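Local coordinates for pmbA-related protein (PDB 1VL4) that is of unproven function but may be a metallopeptidase of the PmbA/TldD family and possibly a modulator of DNA gyrase, at residues Lys111-Met116 / Thr295-Glu300; Asp284-Pro289 / Thr304-Val309; Thr317-Leu322 / Thr333-Val338; Tyr105-Gly110 / Leu169-Glu174; Glu117-Arg122 / Glu174-Gly179. All blocks are in the same frame, centred on the assembly; numbering follows the deposited sequence. Where two conformers were deposited one is given.

Interaction 1: Lys111-Met116 / Thr295-Glu300; sequences KEYREM and TPFDDE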
# COMPACT_ATOMS: atom_id res chain seq x y z
N LYS A 111 3.61 33.12 14.45
CA LYS A 111 4.83 33.09 13.65
C LYS A 111 4.60 33.57 12.22
O LYS A 111 3.46 33.62 11.77
CB LYS A 111 5.39 31.66 13.60
CG LYS A 111 5.90 31.15 14.93
CD LYS A 111 7.13 31.91 15.44
CE LYS A 111 7.52 31.47 16.86
NZ LYS A 111 8.79 32.15 17.29
N GLU A 112 5.69 33.88 11.50
CA GLU A 112 5.64 34.19 10.07
C GLU A 112 5.97 32.92 9.23
O GLU A 112 6.87 32.13 9.59
CB GLU A 112 6.65 35.25 9.68
CG GLU A 112 6.46 36.57 10.40
CD GLU A 112 7.38 37.70 9.85
OE1 GLU A 112 8.11 37.52 8.80
OE2 GLU A 112 7.36 38.77 10.52
N TYR A 113 5.32 32.86 8.08
CA TYR A 113 5.33 31.76 7.18
C TYR A 113 5.72 32.32 5.86
O TYR A 113 5.33 33.42 5.53
CB TYR A 113 3.91 31.14 7.11
CG TYR A 113 3.51 30.47 8.43
CD1 TYR A 113 2.95 31.21 9.45
CD2 TYR A 113 3.68 29.13 8.62
CE1 TYR A 113 2.61 30.61 10.67
CE2 TYR A 113 3.32 28.51 9.83
CZ TYR A 113 2.80 29.29 10.85
OH TYR A 113 2.47 28.73 12.05
N ARG A 114 6.47 31.54 5.08
CA ARG A 114 6.88 31.94 3.73
C ARG A 114 5.66 31.93 2.83
O ARG A 114 4.92 30.96 2.78
CB ARG A 114 7.90 30.96 3.15
CG ARG A 114 9.23 30.92 3.86
CD ARG A 114 10.29 30.12 3.00
NE ARG A 114 11.66 30.41 3.51
CZ ARG A 114 12.78 30.24 2.83
NH1 ARG A 114 12.75 29.76 1.60
NH2 ARG A 114 13.95 30.52 3.39
N GLU A 115 5.51 32.99 2.07
CA GLU A 115 4.51 33.11 0.99
C GLU A 115 4.99 32.38 -0.25
O GLU A 115 6.08 32.68 -0.75
CB GLU A 115 4.28 34.56 0.69
CG GLU A 115 3.49 34.94 -0.60
CD GLU A 115 2.09 34.33 -0.65
OE1 GLU A 115 1.50 34.05 0.43
OE2 GLU A 115 1.58 34.15 -1.80
N MET A 116 4.17 31.46 -0.77
CA MET A 116 4.56 30.65 -1.93
C MET A 116 3.33 30.36 -2.82
O MET A 116 2.21 30.20 -2.30
CB MET A 116 5.28 29.38 -1.51
CG MET A 116 4.55 28.56 -0.53
SD MET A 116 5.30 27.01 -0.01
CE MET A 116 6.65 27.60 1.03
N THR A 295 4.96 23.49 0.66
CA THR A 295 3.99 23.93 1.64
C THR A 295 4.70 24.86 2.60
O THR A 295 5.88 24.68 2.83
CB THR A 295 3.38 22.74 2.42
OG1 THR A 295 2.42 23.22 3.39
CG2 THR A 295 4.46 21.88 3.11
N PRO A 296 4.01 25.88 3.09
CA PRO A 296 4.54 26.82 4.07
C PRO A 296 4.54 26.32 5.51
O PRO A 296 5.12 26.96 6.35
CB PRO A 296 3.64 28.04 3.90
CG PRO A 296 2.42 27.51 3.38
CD PRO A 296 2.69 26.32 2.58
N PHE A 297 3.90 25.17 5.79
CA PHE A 297 3.89 24.65 7.15
C PHE A 297 3.80 23.18 7.15
O PHE A 297 3.27 22.56 6.17
CB PHE A 297 2.82 25.35 8.03
CG PHE A 297 1.40 25.24 7.48
CD1 PHE A 297 0.66 24.08 7.68
CD2 PHE A 297 0.84 26.28 6.77
CE1 PHE A 297 -0.63 23.98 7.22
CE2 PHE A 297 -0.43 26.20 6.27
CZ PHE A 297 -1.17 25.05 6.47
N ASP A 298 4.38 22.60 8.20
CA ASP A 298 4.28 21.16 8.42
C ASP A 298 2.92 20.73 9.06
O ASP A 298 2.01 21.55 9.21
CB ASP A 298 5.56 20.64 9.16
CG ASP A 298 5.62 21.03 10.61
OD1 ASP A 298 4.58 21.49 11.13
OD2 ASP A 298 6.69 20.83 11.24
N ASP A 299 2.77 19.46 9.41
CA ASP A 299 1.50 18.97 9.96
C ASP A 299 1.33 19.32 11.46
O ASP A 299 0.30 19.00 12.03
CB ASP A 299 1.37 17.48 9.72
CG ASP A 299 1.18 17.13 8.22
OD1 ASP A 299 0.70 18.00 7.48
OD2 ASP A 299 1.59 16.03 7.80
N GLU A 300 2.32 19.96 12.05
CA GLU A 300 2.25 20.51 13.43
C GLU A 300 2.04 22.02 13.35
O GLU A 300 1.87 22.68 14.36
CB GLU A 300 3.52 20.14 14.26
CG GLU A 300 3.80 18.64 14.23
CD GLU A 300 5.00 18.16 15.06
OE1 GLU A 300 6.07 18.77 14.98
OE2 GLU A 300 4.88 17.12 15.72
O HOH W 1 7.23 28.86 6.00
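Met116 lays its sulphur against the peptide that joins Thr295 to Pro296, and no direct hydrogen bond links the two segments. Met116 SD is 3.4 Å from Thr295 C and also rests beside Pro296 N. CG lies between the backbone N and the carbonyl carbon (chi1 54°). The bend at chi3 then turns the methyl CE to 3.5 Å from Thr295 O. Pro296 packs against Met116 and the backbone of Arg114. Its CD meets Met116 SD at 3.7 Å, and its CB lies 3.4 Å from Arg114 O. Further along, Tyr113 points its ring past the proline. The edge of that ring, at CD2, is 3.5 Å from Pro296 O, which lies in the ring plane. The neighbouring CE2 packs on Phe297 CB at 3.7 Å, and the two aromatic side chains cross obliquely. A single water joins the backbones, accepting from Arg114 N and donating to Pro296 O. The polar ends look elsewhere: Tyr113 OH bonds Gly301 O, and Arg114 NH1 pairs with Glu306. Phe297 and Pro296 also touch strand 172-188, so this contact lies where the linker after helix 84-93 passes between the long sheet and the C-terminal domain. The chemistry implies a joint held by van der Waals packing and one water, with its direct polar ties made by side chains to Gly301 and Glu306, outside the two segments.

Interaction 2: Asp284-Pro289 / Thr304-Val309; sequences DLPYHP and TTEKFV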
# COMPACT_ATOMS: atom_id res chain seq x y z
N ASP A 284 17.07 21.19 2.15
CA ASP A 284 15.61 21.00 2.30
C ASP A 284 15.00 22.33 1.94
O ASP A 284 15.31 23.35 2.57
CB ASP A 284 15.26 20.58 3.74
CG ASP A 284 13.71 20.45 3.97
OD1 ASP A 284 12.95 20.36 2.98
OD2 ASP A 284 13.25 20.52 5.13
N LEU A 285 14.20 22.32 0.87
CA LEU A 285 13.59 23.54 0.35
C LEU A 285 12.08 23.51 0.61
O LEU A 285 11.43 22.53 0.26
CB LEU A 285 13.81 23.63 -1.17
CG LEU A 285 14.85 24.52 -1.76
CD1 LEU A 285 16.23 24.46 -1.10
CD2 LEU A 285 14.90 24.23 -3.24
N PRO A 286 11.50 24.58 1.19
CA PRO A 286 10.02 24.63 1.34
C PRO A 286 9.24 24.63 0.02
O PRO A 286 8.09 24.22 -0.04
CB PRO A 286 9.79 25.96 2.07
CG PRO A 286 11.13 26.25 2.77
CD PRO A 286 12.19 25.71 1.87
N TYR A 287 9.85 25.19 -1.01
CA TYR A 287 9.18 25.41 -2.25
C TYR A 287 10.07 25.27 -3.46
O TYR A 287 11.20 25.72 -3.45
CB TYR A 287 8.53 26.77 -2.25
CG TYR A 287 7.97 27.22 -3.57
CD1 TYR A 287 6.66 26.91 -3.98
CD2 TYR A 287 8.73 28.05 -4.39
CE1 TYR A 287 6.16 27.35 -5.21
CE2 TYR A 287 8.26 28.47 -5.62
CZ TYR A 287 6.97 28.14 -6.01
OH TYR A 287 6.54 28.67 -7.19
N HIS A 288 9.50 24.64 -4.49
CA HIS A 288 9.98 24.69 -5.85
C HIS A 288 8.71 24.70 -6.74
O HIS A 288 7.74 24.02 -6.45
CB HIS A 288 10.84 23.45 -6.15
CG HIS A 288 11.45 23.46 -7.51
ND1 HIS A 288 10.71 23.28 -8.67
CD2 HIS A 288 12.73 23.66 -7.91
CE1 HIS A 288 11.53 23.32 -9.71
NE2 HIS A 288 12.76 23.53 -9.28
N PRO A 289 8.72 25.49 -7.81
CA PRO A 289 7.56 25.61 -8.67
C PRO A 289 6.92 24.31 -9.15
O PRO A 289 5.72 24.26 -9.25
CB PRO A 289 8.10 26.39 -9.88
CG PRO A 289 9.21 27.19 -9.31
CD PRO A 289 9.81 26.40 -8.22
N THR A 304 7.72 25.83 7.55
CA THR A 304 8.79 25.14 6.83
C THR A 304 9.96 26.13 6.62
O THR A 304 9.76 27.35 6.51
CB THR A 304 8.25 24.58 5.53
OG1 THR A 304 7.61 25.60 4.76
CG2 THR A 304 7.29 23.47 5.76
N THR A 305 11.16 25.59 6.63
CA THR A 305 12.39 26.34 6.56
C THR A 305 13.30 25.77 5.47
O THR A 305 13.25 24.58 5.12
CB THR A 305 13.16 26.33 7.93
OG1 THR A 305 13.54 25.01 8.27
CG2 THR A 305 12.31 26.90 9.04
N GLU A 306 14.13 26.65 4.92
CA GLU A 306 15.19 26.31 3.98
C GLU A 306 16.53 26.18 4.71
O GLU A 306 16.97 27.09 5.45
CB GLU A 306 15.27 27.32 2.87
CG GLU A 306 16.40 27.07 1.81
CD GLU A 306 16.31 28.02 0.63
OE1 GLU A 306 15.37 28.86 0.62
OE2 GLU A 306 17.16 27.89 -0.29
N LYS A 307 17.21 25.07 4.48
CA LYS A 307 18.51 24.87 5.13
C LYS A 307 19.32 23.84 4.39
O LYS A 307 18.77 23.01 3.70
CB LYS A 307 18.36 24.45 6.60
CG LYS A 307 17.67 23.14 6.79
CD LYS A 307 16.16 23.26 6.65
CE LYS A 307 15.40 22.25 7.46
NZ LYS A 307 13.97 22.33 7.07
N PHE A 308 20.63 23.87 4.62
CA PHE A 308 21.47 22.74 4.23
C PHE A 308 21.35 21.55 5.19
O PHE A 308 21.44 21.68 6.42
CB PHE A 308 22.93 23.15 4.11
CG PHE A 308 23.20 24.11 2.99
CD1 PHE A 308 23.44 23.66 1.71
CD2 PHE A 308 23.24 25.48 3.25
CE1 PHE A 308 23.68 24.52 0.71
CE2 PHE A 308 23.50 26.37 2.24
CZ PHE A 308 23.71 25.89 0.96
N VAL A 309 21.15 20.39 4.61
CA VAL A 309 21.39 19.15 5.31
C VAL A 309 22.88 18.76 5.17
O VAL A 309 23.54 18.49 6.16
CB VAL A 309 20.43 18.04 4.85
CG1 VAL A 309 20.66 16.76 5.69
CG2 VAL A 309 18.99 18.51 5.01
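Asp284 and Lys307 form an antiparallel hydrogen-bonded pair, which joins strands 282-285 and 307-311 in the mixed sheet of the C-terminal domain. Asp284 N donates to Lys307 O at 2.9 Å, and Lys307 N returns a bond to Asp284 O. The two side chains lie side by side on one face of the sheet. Lys307 bends at chi2 (-78°), and its NZ meets Asp284 OD2 at 2.7 Å from above the carboxylate plane. Thr305 O, Thr305 OG1 and, outside the pair, Asn335 OD1 also surround NZ, which must share its three hydrogens among four acceptors. An alanine in place of Lys307 would probably leave the buried Asp284 carboxylate without its charge partner and Thr305 O without the ammonium bond. Pro286 continues the tight part: its CG sits 3.5 Å from Thr305 C, and its CB the same distance from Thr304 OG1. The looser side is partly exposed. There Leu285 and Glu306 run side by side, pointing the same way, with few close atoms between them. The Glu306 carboxylate turns to Lys283 and Arg114 for its salt bridges. On this side Leu285 CD1 approaches Glu306 OE2 to 3.6 Å.

Interaction 3: Thr317-Leu322 / Thr333-Val338; sequences TFLHNL and TGNGFV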
# COMPACT_ATOMS: atom_id res chain seq x y z
N THR A 317 22.67 19.37 9.98
CA THR A 317 21.53 19.24 10.91
C THR A 317 20.76 18.00 10.57
O THR A 317 20.80 17.57 9.42
CB THR A 317 20.52 20.45 10.80
OG1 THR A 317 19.44 20.33 11.75
CG2 THR A 317 19.94 20.57 9.39
N PHE A 318 20.03 17.47 11.55
CA PHE A 318 18.93 16.55 11.24
C PHE A 318 17.64 17.36 11.08
O PHE A 318 17.58 18.54 11.39
CB PHE A 318 18.79 15.49 12.33
CG PHE A 318 20.00 14.65 12.50
CD1 PHE A 318 20.48 13.87 11.44
CD2 PHE A 318 20.70 14.63 13.71
CE1 PHE A 318 21.62 13.09 11.59
CE2 PHE A 318 21.86 13.85 13.86
CZ PHE A 318 22.30 13.08 12.81
N LEU A 319 16.63 16.69 10.58
CA LEU A 319 15.29 17.21 10.51
C LEU A 319 14.48 16.79 11.76
O LEU A 319 14.64 15.69 12.27
CB LEU A 319 14.61 16.71 9.22
CG LEU A 319 15.38 17.10 7.93
CD1 LEU A 319 14.59 16.70 6.72
CD2 LEU A 319 15.69 18.58 7.87
N HIS A 320 13.64 17.70 12.23
CA HIS A 320 12.93 17.57 13.48
C HIS A 320 11.41 17.74 13.37
O HIS A 320 10.88 18.34 12.42
CB HIS A 320 13.44 18.63 14.46
CG HIS A 320 14.83 18.38 14.95
ND1 HIS A 320 15.11 17.57 16.01
CD2 HIS A 320 16.03 18.84 14.50
CE1 HIS A 320 16.42 17.55 16.22
NE2 HIS A 320 17.00 18.31 15.31
N ASN A 321 10.74 17.19 14.39
CA ASN A 321 9.39 17.55 14.76
C ASN A 321 9.46 18.24 16.12
O ASN A 321 10.55 18.46 16.65
CB ASN A 321 8.45 16.34 14.70
CG ASN A 321 8.86 15.19 15.61
OD1 ASN A 321 9.57 15.35 16.62
ND2 ASN A 321 8.33 14.01 15.29
N LEU A 322 8.32 18.64 16.68
CA LEU A 322 8.33 19.38 17.94
C LEU A 322 8.95 18.53 19.06
O LEU A 322 9.73 19.05 19.86
CB LEU A 322 6.91 19.82 18.32
CG LEU A 322 6.28 20.88 17.41
CD1 LEU A 322 4.83 21.21 17.79
CD2 LEU A 322 7.11 22.14 17.42
N THR A 333 12.43 22.65 13.02
CA THR A 333 12.86 22.91 11.67
C THR A 333 11.69 22.93 10.67
O THR A 333 11.92 23.27 9.52
CB THR A 333 13.84 21.85 11.20
OG1 THR A 333 13.24 20.55 11.32
CG2 THR A 333 15.17 21.89 12.01
N GLY A 334 10.48 22.55 11.09
CA GLY A 334 9.33 22.52 10.18
C GLY A 334 9.27 21.25 9.30
O GLY A 334 8.91 21.32 8.13
N ASN A 335 9.61 20.11 9.89
CA ASN A 335 9.61 18.82 9.18
C ASN A 335 8.71 17.74 9.81
O ASN A 335 8.81 16.56 9.45
CB ASN A 335 11.07 18.36 9.04
CG ASN A 335 11.88 19.31 8.17
OD1 ASN A 335 12.61 20.21 8.66
ND2 ASN A 335 11.71 19.16 6.86
N GLY A 336 7.78 18.17 10.69
CA GLY A 336 6.94 17.24 11.43
C GLY A 336 5.71 16.96 10.59
O GLY A 336 4.75 17.74 10.60
N PHE A 337 5.78 15.88 9.81
CA PHE A 337 4.67 15.47 8.95
C PHE A 337 4.09 14.15 9.45
O PHE A 337 4.75 13.39 10.18
CB PHE A 337 5.14 15.36 7.49
CG PHE A 337 5.47 16.68 6.87
CD1 PHE A 337 4.47 17.45 6.32
CD2 PHE A 337 6.79 17.16 6.82
CE1 PHE A 337 4.76 18.65 5.76
CE2 PHE A 337 7.07 18.42 6.28
CZ PHE A 337 6.09 19.14 5.71
N VAL A 338 2.83 13.91 9.11
CA VAL A 338 2.19 12.67 9.48
C VAL A 338 2.94 11.51 8.81
O VAL A 338 3.25 11.54 7.63
CB VAL A 338 0.67 12.65 9.08
CG1 VAL A 338 -0.10 13.83 9.70
CG2 VAL A 338 0.49 12.66 7.57
O HOH W 2 9.91 20.76 13.36
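Thr333 meets His320 first. Its OG1 lies between the backbone N and the carbonyl carbon (chi1 56°) and accepts from His320 N at 3.0 Å. The same hydroxyl donates to Asn335 OD1 at 2.8 Å, on a lone pair of the amide oxygen. Thr333 CG2 lies at the edge of the His320 ring, 4.0 Å from CD2. Gly334 follows with positive phi. Its N donates to a water that in turn donates to His320 O. Asn335 N gives that carbonyl a weak bond of 3.3 Å. The Asn335 amide packs against the Leu319 side chain, with OD1 3.6 Å from Leu319 CD2. Its ND2 bonds Asp284 OD2. Gly336 CA closes on Asn321 CB at 3.7 Å, where a side chain at Gly336 would be tight. The contact is buried. Asn321 caps helix 322-328 through Thr324 N, Phe318 and His320 pack on helix 257-261, and strand 340-341 touches Leu319 and Asn335.

Interaction 4: Tyr105-Gly110 / Leu169-Glu174; sequences YFFEGG and LGLDVE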
# COMPACT_ATOMS: atom_id res chain seq x y z
N TYR A 105 3.50 18.50 22.79
CA TYR A 105 2.92 19.83 22.78
C TYR A 105 2.47 20.33 21.42
O TYR A 105 2.74 19.72 20.36
CB TYR A 105 3.85 20.83 23.47
CG TYR A 105 5.18 20.92 22.85
CD1 TYR A 105 6.14 19.95 23.09
CD2 TYR A 105 5.50 21.99 22.01
CE1 TYR A 105 7.38 20.02 22.50
CE2 TYR A 105 6.73 22.10 21.42
CZ TYR A 105 7.68 21.11 21.66
OH TYR A 105 8.92 21.24 21.05
N PHE A 106 1.66 21.38 21.47
CA PHE A 106 1.18 22.08 20.29
C PHE A 106 2.01 23.34 20.05
O PHE A 106 2.56 23.92 21.00
CB PHE A 106 -0.26 22.51 20.45
CG PHE A 106 -1.28 21.38 20.53
CD1 PHE A 106 -1.00 20.09 20.05
CD2 PHE A 106 -2.55 21.64 21.06
CE1 PHE A 106 -2.00 19.07 20.11
CE2 PHE A 106 -3.54 20.62 21.14
CZ PHE A 106 -3.24 19.33 20.66
N PHE A 107 2.02 23.76 18.80
CA PHE A 107 2.64 24.97 18.35
C PHE A 107 1.69 26.16 18.48
O PHE A 107 0.50 26.09 18.13
CB PHE A 107 3.10 24.80 16.89
CG PHE A 107 4.13 25.80 16.47
CD1 PHE A 107 5.37 25.81 17.07
CD2 PHE A 107 3.88 26.71 15.47
CE1 PHE A 107 6.36 26.71 16.65
CE2 PHE A 107 4.86 27.64 15.07
CZ PHE A 107 6.10 27.62 15.66
N GLU A 108 2.23 27.26 18.99
CA GLU A 108 1.47 28.48 19.21
C GLU A 108 1.30 29.32 17.96
O GLU A 108 2.07 29.24 17.03
CB GLU A 108 2.19 29.33 20.27
CG GLU A 108 2.19 28.70 21.63
CD GLU A 108 2.91 29.57 22.64
OE1 GLU A 108 4.16 29.53 22.65
OE2 GLU A 108 2.21 30.28 23.41
N GLY A 109 0.29 30.18 17.96
CA GLY A 109 0.06 31.12 16.88
C GLY A 109 1.09 32.23 16.89
O GLY A 109 1.91 32.31 17.81
N GLY A 110 1.09 33.03 15.83
CA GLY A 110 1.89 34.26 15.78
C GLY A 110 3.17 34.27 14.96
O GLY A 110 3.78 35.33 14.82
N LEU A 169 -4.04 27.43 21.17
CA LEU A 169 -2.86 28.27 21.41
C LEU A 169 -2.69 29.37 20.36
O LEU A 169 -1.63 30.02 20.24
CB LEU A 169 -1.58 27.41 21.50
CG LEU A 169 -1.49 26.42 22.64
CD1 LEU A 169 -2.31 25.16 22.32
CD2 LEU A 169 0.02 26.13 22.85
N GLY A 170 -3.75 29.60 19.60
CA GLY A 170 -3.72 30.65 18.62
C GLY A 170 -3.25 30.27 17.24
O GLY A 170 -3.28 31.11 16.36
N LEU A 171 -2.84 29.02 17.02
CA LEU A 171 -2.47 28.61 15.67
C LEU A 171 -3.70 28.67 14.81
O LEU A 171 -4.82 28.24 15.20
CB LEU A 171 -1.96 27.16 15.63
CG LEU A 171 -1.38 26.61 14.33
CD1 LEU A 171 -0.07 27.33 14.02
CD2 LEU A 171 -1.17 25.07 14.40
N ASP A 172 -3.50 29.21 13.63
CA ASP A 172 -4.54 29.26 12.61
C ASP A 172 -3.92 29.47 11.20
O ASP A 172 -3.62 30.60 10.79
CB ASP A 172 -5.55 30.34 12.92
CG ASP A 172 -6.82 30.21 12.05
OD1 ASP A 172 -6.87 29.27 11.21
OD2 ASP A 172 -7.76 30.98 12.26
N VAL A 173 -3.69 28.38 10.49
CA VAL A 173 -2.93 28.42 9.23
C VAL A 173 -3.70 27.66 8.18
O VAL A 173 -4.45 26.75 8.51
CB VAL A 173 -1.42 27.85 9.42
CG1 VAL A 173 -0.62 28.79 10.29
CG2 VAL A 173 -1.36 26.44 9.95
N GLU A 174 -3.58 28.07 6.93
CA GLU A 174 -4.33 27.46 5.83
C GLU A 174 -3.42 27.55 4.63
O GLU A 174 -2.67 28.50 4.52
CB GLU A 174 -5.66 28.18 5.58
CG GLU A 174 -6.46 27.69 4.38
CD GLU A 174 -6.16 28.43 3.04
OE1 GLU A 174 -5.62 29.56 3.06
OE2 GLU A 174 -6.48 27.87 1.95
O HOH W 3 -0.25 30.84 22.85
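Leu169 stands at about a right angle to both Phe106 and Glu108, with one methyl for each. Its CG is anti to the carbonyl carbon (chi1 -64°), and the two methyls branch beyond it. CD1 meets the edge of the Phe106 ring, in its plane, 3.7 Å from CD2. CD2 packs instead on the aliphatic part of Glu108, 3.6 Å from CG. Leu171 meets Phe107 more loosely. Its CD1 lies at the edge of the Phe107 ring, 4.3 Å from CD2, while its CB faces Phe107 O at 3.7 Å. Thus both phenylalanines offer edges, not faces, to the leucines. Between these pairs the backbones come close. Gly109 N donates to Leu169 O at 3.0 Å, and the bond is nearly straight at 175°, though the donor stands above the carbonyl plane. A water adds a second donor to Leu169 O and ties it to Glu108 OE2. Gly109 CA lies 3.4 Å from Gly170 O, and a side chain on Gly109 would clash with that oxygen. Asn167 braces the turn, with its OD1 taking Leu169 N and Leu171 N and its ND2 bonding Phe107 O. This turn closes the beta-hairpin of strands 148-167 and 172-188 in the long antiparallel sheet. Chemically, one backbone bond between the segments, helped by Asn167, holds the linker to the hairpin, with leucine methyls against phenylalanine edges and a water-bridged carboxylate on the solvent side.

Interaction 5: Glu117-Arg122 / Glu174-Gly179; sequences ETYVGR and ESQMDG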
# COMPACT_ATOMS: atom_id res chain seq x y z
N GLU A 117 3.55 30.33 -4.13
CA GLU A 117 2.48 30.16 -5.12
C GLU A 117 2.28 28.68 -5.41
O GLU A 117 2.73 28.18 -6.41
CB GLU A 117 2.70 31.02 -6.41
CG GLU A 117 1.32 31.18 -7.12
CD GLU A 117 1.34 31.77 -8.54
OE1 GLU A 117 2.31 31.57 -9.31
OE2 GLU A 117 0.31 32.40 -8.88
N THR A 118 1.64 28.00 -4.48
CA THR A 118 1.41 26.57 -4.55
C THR A 118 0.06 26.28 -5.19
O THR A 118 -0.18 25.17 -5.58
CB THR A 118 1.47 25.93 -3.13
OG1 THR A 118 0.62 26.66 -2.22
CG2 THR A 118 2.90 25.99 -2.60
N TYR A 119 -0.78 27.30 -5.34
CA TYR A 119 -2.10 27.08 -5.93
C TYR A 119 -2.22 28.02 -7.08
O TYR A 119 -2.24 29.22 -6.89
CB TYR A 119 -3.19 27.35 -4.91
CG TYR A 119 -4.55 27.26 -5.52
CD1 TYR A 119 -5.06 26.01 -5.93
CD2 TYR A 119 -5.27 28.40 -5.84
CE1 TYR A 119 -6.31 25.92 -6.54
CE2 TYR A 119 -6.51 28.31 -6.46
CZ TYR A 119 -7.02 27.07 -6.82
OH TYR A 119 -8.27 26.99 -7.45
N VAL A 120 -2.32 27.49 -8.28
CA VAL A 120 -2.51 28.33 -9.47
C VAL A 120 -3.93 28.35 -9.98
O VAL A 120 -4.36 29.38 -10.40
CB VAL A 120 -1.48 27.95 -10.56
CG1 VAL A 120 -1.68 28.76 -11.83
CG2 VAL A 120 -0.06 28.19 -10.00
N GLY A 121 -4.66 27.24 -9.94
CA GLY A 121 -6.05 27.23 -10.37
C GLY A 121 -6.31 26.90 -11.83
O GLY A 121 -7.43 26.95 -12.28
N ARG A 122 -5.29 26.57 -12.59
CA ARG A 122 -5.51 26.29 -14.00
C ARG A 122 -5.90 24.84 -14.32
O ARG A 122 -6.63 24.61 -15.26
CB ARG A 122 -4.32 26.76 -14.81
CG ARG A 122 -4.11 28.29 -14.72
CD ARG A 122 -3.13 28.82 -15.71
NE ARG A 122 -3.53 28.49 -17.07
CZ ARG A 122 -4.45 29.15 -17.77
NH1 ARG A 122 -5.10 30.20 -17.25
NH2 ARG A 122 -4.74 28.75 -19.02
N GLU A 174 -3.58 28.07 6.93
CA GLU A 174 -4.33 27.46 5.83
C GLU A 174 -3.42 27.55 4.63
O GLU A 174 -2.67 28.50 4.52
CB GLU A 174 -5.66 28.18 5.58
CG GLU A 174 -6.46 27.69 4.38
CD GLU A 174 -6.16 28.43 3.04
OE1 GLU A 174 -5.62 29.56 3.06
OE2 GLU A 174 -6.48 27.87 1.95
N SER A 175 -3.42 26.54 3.79
CA SER A 175 -2.70 26.60 2.51
C SER A 175 -3.45 25.78 1.47
O SER A 175 -4.15 24.83 1.80
CB SER A 175 -1.30 26.02 2.73
OG SER A 175 -0.56 25.88 1.53
N GLN A 176 -3.39 26.18 0.20
CA GLN A 176 -3.95 25.38 -0.84
C GLN A 176 -2.86 25.16 -1.83
O GLN A 176 -1.93 26.00 -1.96
CB GLN A 176 -5.09 26.04 -1.59
CG GLN A 176 -6.25 26.43 -0.85
CD GLN A 176 -7.29 26.85 -1.83
OE1 GLN A 176 -7.91 26.02 -2.50
NE2 GLN A 176 -7.42 28.15 -2.00
N MET A 177 -2.86 23.97 -2.44
CA MET A 177 -1.85 23.54 -3.43
C MET A 177 -2.57 22.83 -4.57
O MET A 177 -3.51 22.06 -4.33
CB MET A 177 -0.75 22.59 -2.83
CG MET A 177 -1.12 21.14 -2.69
SD MET A 177 -1.65 20.32 -4.23
CE MET A 177 -0.05 20.15 -5.14
N ASP A 178 -2.11 23.04 -5.80
CA ASP A 178 -2.57 22.27 -6.91
C ASP A 178 -1.41 21.81 -7.81
O ASP A 178 -0.25 22.20 -7.59
CB ASP A 178 -3.70 22.96 -7.68
CG ASP A 178 -3.28 24.18 -8.46
OD1 ASP A 178 -2.19 24.76 -8.28
OD2 ASP A 178 -4.11 24.58 -9.26
N GLY A 179 -1.70 20.90 -8.74
CA GLY A 179 -0.66 20.40 -9.61
C GLY A 179 -1.13 19.18 -10.32
O GLY A 179 -2.26 18.74 -10.16
O HOH W 4 0.63 28.25 0.13
O HOH W 5 -3.00 24.76 -11.92
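The carboxylate of Asp178 is gripped by two successive backbone N-H groups and a water. Val120 N donates to OD1 at 2.7 Å, coming from above the carboxylate plane. Gly121 N donates to OD2 at 2.8 Å, on the syn side. A water bridges OD2 to Arg122 N. CG lies between the backbone N and the carbonyl carbon (chi1 70°), which brings the side chain round toward the loop. Replacing Asp178 with an alanine would probably leave the N-H groups of Val120 and Gly121 without acceptors and free the turn to shift. Thr118 adds two bonds to the strand backbone. Its O accepts from Asp178 N at 2.9 Å, and its OG1 donates to Gln176 O at 2.6 Å. Another water joins OG1 to Ser175 OG. Tyr119 runs beside Gln176, pointing the same way, with ring and amide planes 18° apart. It crosses Asp178 at about a right angle, and its CD1 is 3.6 Å from Asp178 CG. Gly121 N lies 3.9 Å above the centre of the Tyr119 ring, so the turn folds back over the tyrosine. Residues 118-122 and 175-178 run 43° apart. The result is an aspartate carboxylate accepting two successive backbone N-H groups of a loop, on strand 172-188 of the long antiparallel sheet.

Along the chain the linker 105-122 supplies the first segments of interactions 4, 1 and 5, in that order. Interactions 4 and 5 hold it to strand 172-188 of the six-stranded antiparallel sheet, with centres about 22 Å apart and Glu174 in common. Interaction 1 lies between them in the linker and joins it to the C-terminal domain, about 11 Å from interaction 4 and 14 Å from interaction 5. The segments of interactions 1 and 2 alternate. Interaction 3 comes after interaction 2, their centres about 12 Å apart. Interaction 1 touches all four others. The linker thus ties the long sheet to the C-terminal domain, where interactions 2 and 3 lie next to segment 295-300.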